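Local coordinates for putative tautomerase (Streptomyces achromogenes, PDB 3RY0), which is a putative tautomerase, a small protein with the beta-alpha-beta fold of its superfamily that assembles from six copies of one chain, at residues L31-V35 against E36-V40. Numbering follows the deposited sequence.
Sequences LGTPV and EAVRV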
loop_
_atom_site.group_PDB
_atom_site.type_symbol
_atom_site.label_atom_id
_atom_site.label_comp_id
_atom_site.label_asym_id
_atom_site.label_seq_id
_atom_site.Cartn_x
_atom_site.Cartn_y
_atom_site.Cartn_z
ATOM N N LEU A 31 5.162 -16.826 13.520
ATOM C CA LEU A 31 6.396 -16.061 13.559
ATOM C C LEU A 31 6.978 -16.010 14.981
ATOM O O LEU A 31 8.137 -15.581 15.097
ATOM C CB LEU A 31 6.111 -14.621 13.061
ATOM C CG LEU A 31 5.496 -14.504 11.650
ATOM C CD1 LEU A 31 5.192 -13.087 11.383
ATOM C CD2 LEU A 31 6.414 -15.144 10.588
ATOM N N GLY A 32 6.214 -16.202 16.023
ATOM C CA GLY A 32 6.770 -16.034 17.394
ATOM C C GLY A 32 6.600 -14.579 17.864
ATOM O O GLY A 32 6.809 -14.267 19.067
ATOM N N THR A 33 6.144 -13.698 16.999
ATOM C CA THR A 33 6.079 -12.269 17.325
ATOM C C THR A 33 5.064 -12.106 18.479
ATOM O O THR A 33 3.951 -12.632 18.457
ATOM C CB THR A 33 5.713 -11.436 16.053
ATOM O OG1 THR A 33 5.708 -10.025 16.375
ATOM C CG2 THR A 33 4.433 -11.764 15.623
ATOM N N PRO A 34 5.365 -11.317 19.518
ATOM C CA PRO A 34 4.380 -11.037 20.545
ATOM C C PRO A 34 3.097 -10.382 19.978
ATOM O O PRO A 34 3.242 -9.568 19.016
ATOM C CB PRO A 34 5.133 -10.089 21.535
ATOM C CG PRO A 34 6.574 -10.427 21.254
ATOM C CD PRO A 34 6.668 -10.698 19.778
ATOM N N VAL A 35 1.911 -10.702 20.461
ATOM C CA VAL A 35 0.703 -10.100 19.891
ATOM C C VAL A 35 0.717 -8.602 19.869
ATOM O O VAL A 35 0.264 -7.962 18.902
ATOM C CB VAL A 35 -0.657 -10.632 20.381
ATOM C CG1 VAL A 35 -0.765 -12.144 20.161
ATOM C CG2 VAL A 35 -0.903 -10.297 21.790
ATOM N N GLU A 36 1.336 -7.974 20.851
ATOM C CA GLU A 36 1.336 -6.542 20.940
ATOM C C GLU A 36 2.234 -5.918 19.850
ATOM O O GLU A 36 2.170 -4.657 19.626
ATOM C CB GLU A 36 1.855 -6.157 22.321
ATOM C CG GLU A 36 1.829 -4.640 22.506
ATOM C CD GLU A 36 0.398 -4.039 22.763
ATOM O OE1 GLU A 36 -0.637 -4.777 22.853
ATOM O OE2 GLU A 36 0.353 -2.818 23.013
ATOM N N ALA A 37 3.080 -6.701 19.201
ATOM C CA ALA A 37 3.885 -6.191 18.102
ATOM C C ALA A 37 3.199 -6.332 16.754
ATOM O O ALA A 37 3.782 -5.924 15.709
ATOM C CB ALA A 37 5.219 -6.987 18.070
ATOM N N VAL A 38 2.003 -6.960 16.718
ATOM C CA VAL A 38 1.270 -7.121 15.427
ATOM C C VAL A 38 0.199 -6.080 15.317
ATOM O O VAL A 38 -0.609 -5.889 16.222
ATOM C CB VAL A 38 0.621 -8.505 15.404
ATOM C CG1 VAL A 38 -0.172 -8.739 14.104
ATOM C CG2 VAL A 38 1.640 -9.629 15.706
ATOM N N ARG A 39 0.299 -5.361 14.174
ATOM C CA ARG A 39 -0.740 -4.387 13.841
ATOM C C ARG A 39 -1.530 -4.830 12.637
ATOM O O ARG A 39 -0.925 -5.359 11.669
ATOM C CB ARG A 39 -0.160 -2.940 13.579
ATOM C CG ARG A 39 0.305 -2.343 14.869
ATOM C CD ARG A 39 1.158 -1.011 14.640
ATOM N NE ARG A 39 1.312 -0.394 15.937
ATOM C CZ ARG A 39 2.081 -0.871 16.885
ATOM N NH1 ARG A 39 2.994 -1.783 16.610
ATOM N NH2 ARG A 39 2.017 -0.316 18.111
ATOM N N VAL A 40 -2.830 -4.643 12.656
ATOM C CA VAL A 40 -3.695 -4.973 11.519
ATOM C C VAL A 40 -4.486 -3.753 11.177
ATOM O O VAL A 40 -5.146 -3.109 12.068
ATOM C CB VAL A 40 -4.682 -6.131 11.880
ATOM C CG1 VAL A 40 -5.456 -6.570 10.644
ATOM C CG2 VAL A 40 -3.982 -7.370 12.451
#
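T33 meets V38 and A37 with the two branches of its side chain. Its methyl CG2 touches CG2 of V38 at 3.5 Å, and the two side chains cross at about a right angle. OG1 lies against the methyl of A37, with OG1 to CB at 3.5 Å. This split follows from chi1 of -178°, which sets OG1 anti to the backbone N and CG2 between that N and the carbonyl carbon. On V38, CG2 stands beside the backbone N, and it also packs on the carbonyl O of P34 at 3.7 Å. The ring of P34 reaches A37 more loosely, from CD to CB at 4.3 Å. The backbone makes a 3-10 turn here. A37 N donates to P34 O at 2.9 Å, and V38 N to V35 O at 3.0 Å. The turn belongs to the beta-alpha-beta crossover of the tautomerase fold, where helix 13-31 leads into strand 39-45, parallel to strand 2-8. G32 is the first residue past the helix and has positive phi. V35 and V38 both pack on T24 of that helix, and V38 also touches I3. OE2 of E36 forms a salt bridge with R60 of a neighbouring subunit.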